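Local coordinates for glycerol dehydrogenase (PDB 1TA9), which catalyses the NAD(+)-dependent oxidation of glycerol to dihydroxyacetone at a zinc site, as part of glycerol assimilation, at residues 267-278 and 290-301; 152-162 and 174-184. All coordinates share one frame; numbering follows the deposited sequence.

Contact 1: 267-278 and 290-301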
loop_
_atom_site.group_PDB
_atom_site.type_symbol
_atom_site.label_atom_id
_atom_site.label_comp_id
_atom_site.label_asym_id
_atom_site.label_seq_id
_atom_site.Cartn_x
_atom_site.Cartn_y
_atom_site.Cartn_z
ATOM N N CYS B 267 -20.656 11.922 10.833
ATOM C CA CYS B 267 -21.596 11.017 11.485
ATOM C C CYS B 267 -21.135 9.566 11.287
ATOM O O CYS B 267 -20.948 8.824 12.252
ATOM C CB CYS B 267 -22.989 11.208 10.883
ATOM S SG CYS B 267 -24.285 10.236 11.669
ATOM N N LYS B 268 -20.954 9.174 10.031
ATOM C CA LYS B 268 -20.513 7.819 9.690
ATOM C C LYS B 268 -19.229 7.433 10.429
ATOM O O LYS B 268 -19.147 6.372 11.052
ATOM C CB LYS B 268 -20.278 7.718 8.180
ATOM C CG LYS B 268 -19.735 6.375 7.696
ATOM C CD LYS B 268 -19.444 6.430 6.199
ATOM C CE LYS B 268 -19.074 5.069 5.626
ATOM N NZ LYS B 268 -17.793 4.558 6.172
ATOM N N ASP B 269 -18.227 8.303 10.354
ATOM C CA ASP B 269 -16.940 8.051 10.995
ATOM C C ASP B 269 -17.020 7.915 12.508
ATOM O O ASP B 269 -16.359 7.059 13.101
ATOM C CB ASP B 269 -15.954 9.170 10.662
ATOM C CG ASP B 269 -15.476 9.124 9.222
ATOM O OD1 ASP B 269 -14.681 10.010 8.842
ATOM O OD2 ASP B 269 -15.892 8.212 8.474
ATOM N N THR B 270 -17.818 8.771 13.135
ATOM C CA THR B 270 -17.965 8.743 14.589
ATOM C C THR B 270 -18.637 7.456 15.060
ATOM O O THR B 270 -18.237 6.862 16.069
ATOM C CB THR B 270 -18.771 9.964 15.070
ATOM O OG1 THR B 270 -18.080 11.156 14.679
ATOM C CG2 THR B 270 -18.928 9.952 16.589
ATOM N N LEU B 271 -19.655 7.016 14.331
ATOM C CA LEU B 271 -20.345 5.791 14.707
ATOM C C LEU B 271 -19.395 4.600 14.587
ATOM O O LEU B 271 -19.363 3.728 15.457
ATOM C CB LEU B 271 -21.563 5.571 13.812
ATOM C CG LEU B 271 -22.689 6.600 13.933
ATOM C CD1 LEU B 271 -23.772 6.255 12.922
ATOM C CD2 LEU B 271 -23.260 6.597 15.359
ATOM N N GLU B 272 -18.624 4.566 13.507
ATOM C CA GLU B 272 -17.678 3.479 13.295
ATOM C C GLU B 272 -16.672 3.376 14.435
ATOM O O GLU B 272 -16.337 2.284 14.885
ATOM C CB GLU B 272 -16.940 3.669 11.967
ATOM C CG GLU B 272 -17.757 3.232 10.757
ATOM C CD GLU B 272 -17.005 3.383 9.444
ATOM O OE1 GLU B 272 -15.790 3.084 9.403
ATOM O OE2 GLU B 272 -17.637 3.789 8.447
ATOM N N LYS B 273 -16.201 4.519 14.913
ATOM C CA LYS B 273 -15.218 4.531 15.989
ATOM C C LYS B 273 -15.803 4.345 17.383
ATOM O O LYS B 273 -15.242 3.616 18.202
ATOM C CB LYS B 273 -14.445 5.853 15.993
ATOM C CG LYS B 273 -13.528 6.093 14.805
ATOM C CD LYS B 273 -12.893 7.479 14.927
ATOM C CE LYS B 273 -11.949 7.784 13.775
ATOM N NZ LYS B 273 -11.370 9.153 13.925
ATOM N N TYR B 274 -16.943 4.977 17.640
ATOM C CA TYR B 274 -17.520 4.963 18.978
ATOM C C TYR B 274 -18.893 4.355 19.262
ATOM O O TYR B 274 -19.307 4.320 20.417
ATOM C CB TYR B 274 -17.520 6.403 19.495
ATOM C CG TYR B 274 -16.163 7.063 19.429
ATOM C CD1 TYR B 274 -15.159 6.718 20.330
ATOM C CD2 TYR B 274 -15.871 8.011 18.445
ATOM C CE1 TYR B 274 -13.896 7.294 20.259
ATOM C CE2 TYR B 274 -14.602 8.598 18.363
ATOM C CZ TYR B 274 -13.622 8.233 19.277
ATOM O OH TYR B 274 -12.370 8.805 19.231
ATOM N N ALA B 275 -19.606 3.877 18.251
ATOM C CA ALA B 275 -20.936 3.325 18.514
ATOM C C ALA B 275 -20.989 2.244 19.599
ATOM O O ALA B 275 -21.795 2.333 20.535
ATOM C CB ALA B 275 -21.556 2.795 17.220
ATOM N N LEU B 276 -20.146 1.223 19.483
ATOM C CA LEU B 276 -20.158 0.149 20.473
ATOM C C LEU B 276 -19.669 0.588 21.848
ATOM O O LEU B 276 -20.176 0.116 22.862
ATOM C CB LEU B 276 -19.333 -1.050 19.992
ATOM C CG LEU B 276 -19.212 -2.207 20.994
ATOM C CD1 LEU B 276 -20.587 -2.584 21.551
ATOM C CD2 LEU B 276 -18.562 -3.402 20.314
ATOM N N SER B 277 -18.689 1.486 21.894
ATOM C CA SER B 277 -18.192 1.943 23.189
ATOM C C SER B 277 -19.250 2.827 23.864
ATOM O O SER B 277 -19.370 2.833 25.086
ATOM C CB SER B 277 -16.841 2.677 23.051
ATOM O OG SER B 277 -16.815 3.580 21.963
ATOM N N ALA B 278 -20.032 3.553 23.070
ATOM C CA ALA B 278 -21.101 4.394 23.618
ATOM C C ALA B 278 -22.196 3.474 24.162
ATOM O O ALA B 278 -22.778 3.728 25.217
ATOM C CB ALA B 278 -21.678 5.292 22.531
ATOM N N ALA B 290 -16.660 8.898 24.687
ATOM C CA ALA B 290 -17.123 8.061 23.586
ATOM C C ALA B 290 -18.650 8.142 23.506
ATOM O O ALA B 290 -19.219 8.295 22.421
ATOM C CB ALA B 290 -16.677 6.613 23.803
ATOM N N PHE B 291 -19.305 8.039 24.659
ATOM C CA PHE B 291 -20.762 8.128 24.732
ATOM C C PHE B 291 -21.190 9.506 24.236
ATOM O O PHE B 291 -22.101 9.632 23.418
ATOM C CB PHE B 291 -21.239 7.940 26.182
ATOM C CG PHE B 291 -22.708 8.234 26.386
ATOM C CD1 PHE B 291 -23.680 7.348 25.931
ATOM C CD2 PHE B 291 -23.115 9.396 27.037
ATOM C CE1 PHE B 291 -25.040 7.612 26.120
ATOM C CE2 PHE B 291 -24.471 9.672 27.231
ATOM C CZ PHE B 291 -25.434 8.776 26.770
ATOM N N GLU B 292 -20.529 10.545 24.737
ATOM C CA GLU B 292 -20.854 11.907 24.323
ATOM C C GLU B 292 -20.663 12.090 22.816
ATOM O O GLU B 292 -21.405 12.840 22.178
ATOM C CB GLU B 292 -19.980 12.915 25.082
ATOM C CG GLU B 292 -20.194 12.915 26.595
ATOM C CD GLU B 292 -21.017 14.099 27.085
ATOM O OE1 GLU B 292 -21.355 14.130 28.286
ATOM O OE2 GLU B 292 -21.322 15.006 26.278
ATOM N N ASN B 293 -19.669 11.416 22.242
ATOM C CA ASN B 293 -19.425 11.537 20.806
ATOM C C ASN B 293 -20.611 11.021 20.003
ATOM O O ASN B 293 -21.011 11.619 18.998
ATOM C CB ASN B 293 -18.178 10.753 20.387
ATOM C CG ASN B 293 -16.897 11.375 20.893
ATOM O OD1 ASN B 293 -16.850 12.565 21.219
ATOM N ND2 ASN B 293 -15.836 10.576 20.940
ATOM N N VAL B 294 -21.169 9.901 20.448
ATOM C CA VAL B 294 -22.302 9.305 19.756
ATOM C C VAL B 294 -23.572 10.123 19.973
ATOM O O VAL B 294 -24.448 10.159 19.108
ATOM C CB VAL B 294 -22.500 7.836 20.197
ATOM C CG1 VAL B 294 -23.747 7.246 19.547
ATOM C CG2 VAL B 294 -21.270 7.029 19.791
ATOM N N VAL B 295 -23.682 10.786 21.120
ATOM C CA VAL B 295 -24.850 11.629 21.345
ATOM C C VAL B 295 -24.759 12.744 20.302
ATOM O O VAL B 295 -25.764 13.119 19.687
ATOM C CB VAL B 295 -24.869 12.238 22.770
ATOM C CG1 VAL B 295 -25.936 13.326 22.857
ATOM C CG2 VAL B 295 -25.171 11.145 23.794
ATOM N N GLU B 296 -23.550 13.258 20.078
ATOM C CA GLU B 296 -23.385 14.311 19.077
ATOM C C GLU B 296 -23.674 13.762 17.676
ATOM O O GLU B 296 -24.320 14.419 16.867
ATOM C CB GLU B 296 -21.968 14.914 19.097
ATOM C CG GLU B 296 -21.858 16.106 18.140
ATOM C CD GLU B 296 -20.437 16.540 17.821
ATOM O OE1 GLU B 296 -20.250 17.132 16.735
ATOM O OE2 GLU B 296 -19.516 16.313 18.636
ATOM N N ALA B 297 -23.197 12.555 17.389
ATOM C CA ALA B 297 -23.424 11.952 16.078
ATOM C C ALA B 297 -24.911 11.695 15.830
ATOM O O ALA B 297 -25.427 11.960 14.741
ATOM C CB ALA B 297 -22.645 10.644 15.961
ATOM N N ASN B 298 -25.594 11.185 16.847
ATOM C CA ASN B 298 -27.016 10.881 16.742
ATOM C C ASN B 298 -27.894 12.117 16.620
ATOM O O ASN B 298 -28.968 12.066 16.024
ATOM C CB ASN B 298 -27.484 10.098 17.975
ATOM C CG ASN B 298 -27.065 8.644 17.944
ATOM O OD1 ASN B 298 -26.301 8.220 17.079
ATOM N ND2 ASN B 298 -27.566 7.869 18.900
ATOM N N THR B 299 -27.442 13.221 17.199
ATOM C CA THR B 299 -28.232 14.445 17.209
ATOM C C THR B 299 -27.770 15.529 16.245
ATOM O O THR B 299 -28.459 15.831 15.271
ATOM C CB THR B 299 -28.272 15.030 18.634
ATOM O OG1 THR B 299 -28.399 13.957 19.580
ATOM C CG2 THR B 299 -29.467 15.962 18.796
ATOM N N LEU B 300 -26.610 16.116 16.511
ATOM C CA LEU B 300 -26.099 17.184 15.653
ATOM C C LEU B 300 -25.656 16.728 14.266
ATOM O O LEU B 300 -26.152 17.233 13.253
ATOM C CB LEU B 300 -24.931 17.903 16.338
ATOM C CG LEU B 300 -24.270 19.055 15.572
ATOM C CD1 LEU B 300 -25.258 20.201 15.381
ATOM C CD2 LEU B 300 -23.050 19.531 16.341
ATOM N N MET B 301 -24.731 15.775 14.210
ATOM C CA MET B 301 -24.224 15.305 12.923
ATOM C C MET B 301 -25.296 14.675 12.041
ATOM O O MET B 301 -25.464 15.050 10.877
ATOM C CB MET B 301 -23.080 14.314 13.136
ATOM C CG MET B 301 -21.864 14.908 13.832
ATOM S SD MET B 301 -20.598 13.656 14.050
ATOM C CE MET B 301 -20.321 13.705 15.852
#
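Asn293 lays its amide nitrogen over the centre of the Tyr274 ring, ND2 standing 3.4 Å above the ring plane, with ring and amide planes 63° apart. Lys273 CB lies against the opposite face, offset toward the rim, and Ala290 CB comes obliquely to CD1 of the ring. Toward the C-terminal end of 267-278, the CG2 branch of Val294 is pressed between two turns: it lies 3.3 Å from Ala278 CB, tighter than usual for two carbons, and 3.4 Å from Tyr274 O. Thr270 turns its methyl inward, CG2 anti to the backbone N, onto Ala297 CB at 3.8 Å, while its OG1 is bonded to Ala266 O of the preceding turn. Met301 crosses that threonine at about a right angle; its chain bends at CG-SD, bringing CE to 3.6 Å from Thr270 OG1. Cys267 CB meets Met301 CB there at 3.8 Å.

Two consecutive helices, 258-284 and 289-307, thus pack at a steep 118° in the helical part of the fold, segment axes 7.9 Å apart, consistent with the small Ala278, Ala290 and Ala297 between them. Asp349 of a third subunit accepts from Tyr274 OH through O and from Asn293 ND2 through OD1, and Arg64 of a second subunit donates to Asn293 OD1. The packing is mainly apolar; its polar element, the Asn293 amide on the Tyr274 ring, also joins subunits.

Contact 2: 152-162 and 174-184. With K (potassium ion), chain J.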
loop_
_atom_site.group_PDB
_atom_site.type_symbol
_atom_site.label_atom_id
_atom_site.label_comp_id
_atom_site.label_asym_id
_atom_site.label_seq_id
_atom_site.Cartn_x
_atom_site.Cartn_y
_atom_site.Cartn_z
ATOM N N VAL B 152 -39.334 19.812 26.078
ATOM C CA VAL B 152 -38.437 18.862 26.725
ATOM C C VAL B 152 -38.990 17.439 26.660
ATOM O O VAL B 152 -40.058 17.163 27.201
ATOM C CB VAL B 152 -38.222 19.233 28.215
ATOM C CG1 VAL B 152 -37.107 18.378 28.811
ATOM C CG2 VAL B 152 -37.897 20.711 28.347
ATOM N N GLY B 153 -38.264 16.537 25.999
ATOM C CA GLY B 153 -38.722 15.162 25.905
ATOM C C GLY B 153 -38.491 14.478 24.570
ATOM O O GLY B 153 -37.465 14.685 23.921
ATOM N N GLY B 154 -39.453 13.657 24.159
ATOM C CA GLY B 154 -39.333 12.936 22.904
ATOM C C GLY B 154 -39.902 13.649 21.688
ATOM O O GLY B 154 -40.334 14.800 21.769
ATOM N N GLY B 155 -39.907 12.942 20.560
ATOM C CA GLY B 155 -40.403 13.486 19.306
ATOM C C GLY B 155 -41.730 14.217 19.340
ATOM O O GLY B 155 -41.843 15.318 18.800
ATOM N N LYS B 156 -42.741 13.612 19.956
ATOM C CA LYS B 156 -44.053 14.241 20.039
ATOM C C LYS B 156 -43.979 15.579 20.761
ATOM O O LYS B 156 -44.568 16.565 20.318
ATOM C CB LYS B 156 -45.048 13.324 20.757
ATOM C CG LYS B 156 -45.501 12.119 19.937
ATOM C CD LYS B 156 -46.590 11.345 20.668
ATOM C CE LYS B 156 -47.084 10.167 19.848
ATOM N NZ LYS B 156 -48.186 9.440 20.544
ATOM N N THR B 157 -43.255 15.617 21.873
ATOM C CA THR B 157 -43.126 16.856 22.626
ATOM C C THR B 157 -42.318 17.879 21.833
ATOM O O THR B 157 -42.661 19.063 21.795
ATOM C CB THR B 157 -42.435 16.618 23.983
ATOM O OG1 THR B 157 -43.199 15.678 24.745
ATOM C CG2 THR B 157 -42.323 17.919 24.765
ATOM N N MET B 158 -41.246 17.415 21.194
ATOM C CA MET B 158 -40.394 18.300 20.410
ATOM C C MET B 158 -41.145 18.894 19.222
ATOM O O MET B 158 -40.992 20.075 18.913
ATOM C CB MET B 158 -39.143 17.550 19.931
ATOM C CG MET B 158 -38.185 17.167 21.059
ATOM S SD MET B 158 -36.567 16.551 20.498
ATOM C CE MET B 158 -36.804 14.770 20.659
ATOM N N ASP B 159 -41.960 18.083 18.556
ATOM C CA ASP B 159 -42.718 18.580 17.419
ATOM C C ASP B 159 -43.832 19.522 17.856
ATOM O O ASP B 159 -44.158 20.477 17.152
ATOM C CB ASP B 159 -43.283 17.417 16.602
ATOM C CG ASP B 159 -42.210 16.707 15.805
ATOM O OD1 ASP B 159 -41.432 17.404 15.122
ATOM O OD2 ASP B 159 -42.139 15.464 15.856
ATOM N N SER B 160 -44.412 19.258 19.021
ATOM C CA SER B 160 -45.473 20.113 19.538
ATOM C C SER B 160 -44.887 21.490 19.849
ATOM O O SER B 160 -45.518 22.520 19.599
ATOM C CB SER B 160 -46.078 19.499 20.805
ATOM O OG SER B 160 -46.745 18.281 20.511
ATOM N N ALA B 161 -43.669 21.498 20.383
ATOM C CA ALA B 161 -42.991 22.743 20.726
ATOM C C ALA B 161 -42.698 23.580 19.482
ATOM O O ALA B 161 -42.891 24.797 19.484
ATOM C CB ALA B 161 -41.693 22.443 21.469
ATOM N N LYS B 162 -42.234 22.924 18.422
ATOM C CA LYS B 162 -41.916 23.608 17.174
ATOM C C LYS B 162 -43.175 24.201 16.557
ATOM O O LYS B 162 -43.161 25.316 16.037
ATOM C CB LYS B 162 -41.268 22.635 16.181
ATOM C CG LYS B 162 -39.908 22.107 16.617
ATOM C CD LYS B 162 -39.355 21.095 15.623
ATOM C CE LYS B 162 -38.049 20.490 16.133
ATOM N NZ LYS B 162 -37.476 19.476 15.193
ATOM N N ILE B 174 -35.334 23.163 21.829
ATOM C CA ILE B 174 -35.651 21.738 21.852
ATOM C C ILE B 174 -34.665 20.971 22.730
ATOM O O ILE B 174 -33.454 21.033 22.515
ATOM C CB ILE B 174 -35.608 21.173 20.416
ATOM C CG1 ILE B 174 -36.487 22.026 19.493
ATOM C CG2 ILE B 174 -36.074 19.727 20.403
ATOM C CD1 ILE B 174 -37.978 22.006 19.826
ATOM N N CYS B 175 -35.192 20.245 23.715
ATOM C CA CYS B 175 -34.355 19.495 24.642
ATOM C C CYS B 175 -34.675 18.008 24.640
ATOM O O CYS B 175 -35.509 17.542 25.417
ATOM C CB CYS B 175 -34.532 20.042 26.058
ATOM S SG CYS B 175 -34.500 21.836 26.155
ATOM N N PRO B 176 -34.017 17.240 23.764
ATOM C CA PRO B 176 -34.275 15.801 23.713
ATOM C C PRO B 176 -33.833 15.127 25.012
ATOM O O PRO B 176 -32.788 15.470 25.568
ATOM C CB PRO B 176 -33.462 15.348 22.501
ATOM C CG PRO B 176 -32.323 16.312 22.477
ATOM C CD PRO B 176 -32.992 17.632 22.779
ATOM N N THR B 177 -34.628 14.175 25.491
ATOM C CA THR B 177 -34.307 13.469 26.725
ATOM C C THR B 177 -33.751 12.068 26.465
ATOM O O THR B 177 -33.443 11.316 27.395
ATOM C CB THR B 177 -35.536 13.393 27.649
ATOM O OG1 THR B 177 -36.648 12.848 26.931
ATOM C CG2 THR B 177 -35.893 14.788 28.149
ATOM N N THR B 178 -33.631 11.732 25.186
ATOM C CA THR B 178 -33.057 10.465 24.746
ATOM C C THR B 178 -32.402 10.804 23.416
ATOM O O THR B 178 -32.721 11.822 22.807
ATOM C CB THR B 178 -34.118 9.373 24.497
ATOM O OG1 THR B 178 -35.055 9.834 23.519
ATOM C CG2 THR B 178 -34.849 9.023 25.789
ATOM N N ALA B 179 -31.477 9.968 22.969
ATOM C CA ALA B 179 -30.809 10.217 21.698
ATOM C C ALA B 179 -31.234 9.103 20.748
ATOM O O ALA B 179 -30.398 8.361 20.240
ATOM C CB ALA B 179 -29.295 10.203 21.901
ATOM N N SER B 180 -32.541 9.005 20.506
ATOM C CA SER B 180 -33.092 7.944 19.665
ATOM C C SER B 180 -33.398 8.254 18.201
ATOM O O SER B 180 -33.776 7.357 17.450
ATOM C CB SER B 180 -34.349 7.377 20.327
ATOM O OG SER B 180 -35.324 8.387 20.507
ATOM N N SER B 181 -33.247 9.510 17.796
ATOM C CA SER B 181 -33.492 9.910 16.411
ATOM C C SER B 181 -32.813 11.255 16.193
ATOM O O SER B 181 -32.352 11.879 17.148
ATOM C CB SER B 181 -34.994 10.048 16.136
ATOM O OG SER B 181 -35.476 11.319 16.550
ATOM N N ASP B 182 -32.746 11.703 14.944
ATOM C CA ASP B 182 -32.119 12.988 14.644
ATOM C C ASP B 182 -33.158 14.065 14.337
ATOM O O ASP B 182 -32.878 15.027 13.622
ATOM C CB ASP B 182 -31.143 12.856 13.464
ATOM C CG ASP B 182 -31.768 12.176 12.257
ATOM O OD1 ASP B 182 -33.001 12.271 12.097
ATOM O OD2 ASP B 182 -31.026 11.557 11.455
ATOM N N ALA B 183 -34.354 13.914 14.895
ATOM C CA ALA B 183 -35.424 14.878 14.655
ATOM C C ALA B 183 -35.221 16.219 15.363
ATOM O O ALA B 183 -35.688 17.255 14.888
ATOM C CB ALA B 183 -36.761 14.278 15.073
ATOM N N ALA B 184 -34.519 16.196 16.490
ATOM C CA ALA B 184 -34.293 17.397 17.288
ATOM C C ALA B 184 -33.911 18.676 16.535
ATOM O O ALA B 184 -34.564 19.706 16.674
ATOM C CB ALA B 184 -33.249 17.100 18.372
HETATM K K K J . -31.115 9.727 9.518
HETATM O O HOH W 1 -35.896 12.776 22.968
HETATM O O HOH W 2 -31.009 9.955 6.951
#
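Val152 and Gly153 run parallel to Cys175 and Pro176 as neighbouring strands, Gly153 N donating to Cys175 O (3.0 Å) and Thr177 N returning a longer bond to Gly153 O from above the carbonyl plane. Gly153 adopts backbone angles suited to glycine, and a CB there would also crowd Thr157; Thr177 OG1 sits 3.3 Å from its CA. Water 1 donates to Gly153 O and lies 3.1 Å from Thr178 OG1, bridging the end of strand 148-153 to the loop after 176.

Helix 155-162 packs on the strands, antiparallel to 174-176, and directs Met158 onto Ile174. With CG anti to the carbonyl carbon (chi1 -68°) and the chain bent at its last torsion, the thioether passes obliquely over Ile174 in tight packing, SD 3.2 Å from CG2, and carries CE on to Pro176 CB at 3.9 Å. SD also faces Ala184 CB. Replacing Met158 by an alanine would probably open a gap between helix and strand, leaving Ile174 CG2 and the Pro176 ring without their cover. One turn on, Lys162 lies extended across Ile174, its CG 3.7 Å from CD1, and its ammonium reaches Ala183 O (2.9 Å) and Ala184 O in weak bonds; Ser186 O is its stronger partner. Ser181 OG accepts from Ala183 N in an ST turn, next to Asp182, whose OD2 binds potassium at 2.7 Å alongside Asp232.

Strand, glycine-rich turn, helix and parallel strand form a beta-alpha-beta unit of the Rossmann-like nucleotide-binding domain of iron-containing alcohol dehydrogenases; residues 155-159 and 177-180 probably bind NAD(+).

Overall arrangement
From the N terminus the chain first makes contact 2, where the end of strand 148-153 and the first turns of helix 155-167 are rejoined by 174-184 after the rest of the helix and the start of the next strand, within the parallel sheet of the nucleotide-binding domain. Contact 1 follows later, closing the turn between helices 258-284 and 289-307 in the helical region. The two loops are in series, neither nested nor crossed, and their centres lie 18 Å apart. They nevertheless touch: Asn298 ND2 probably bonds to Ala179 O, and Thr299 packs on Ala184. The loop leaving the sheet, which carries Asp182 of the potassium site, is thus held against helix 289-307, tying the nucleotide-binding domain to the helices.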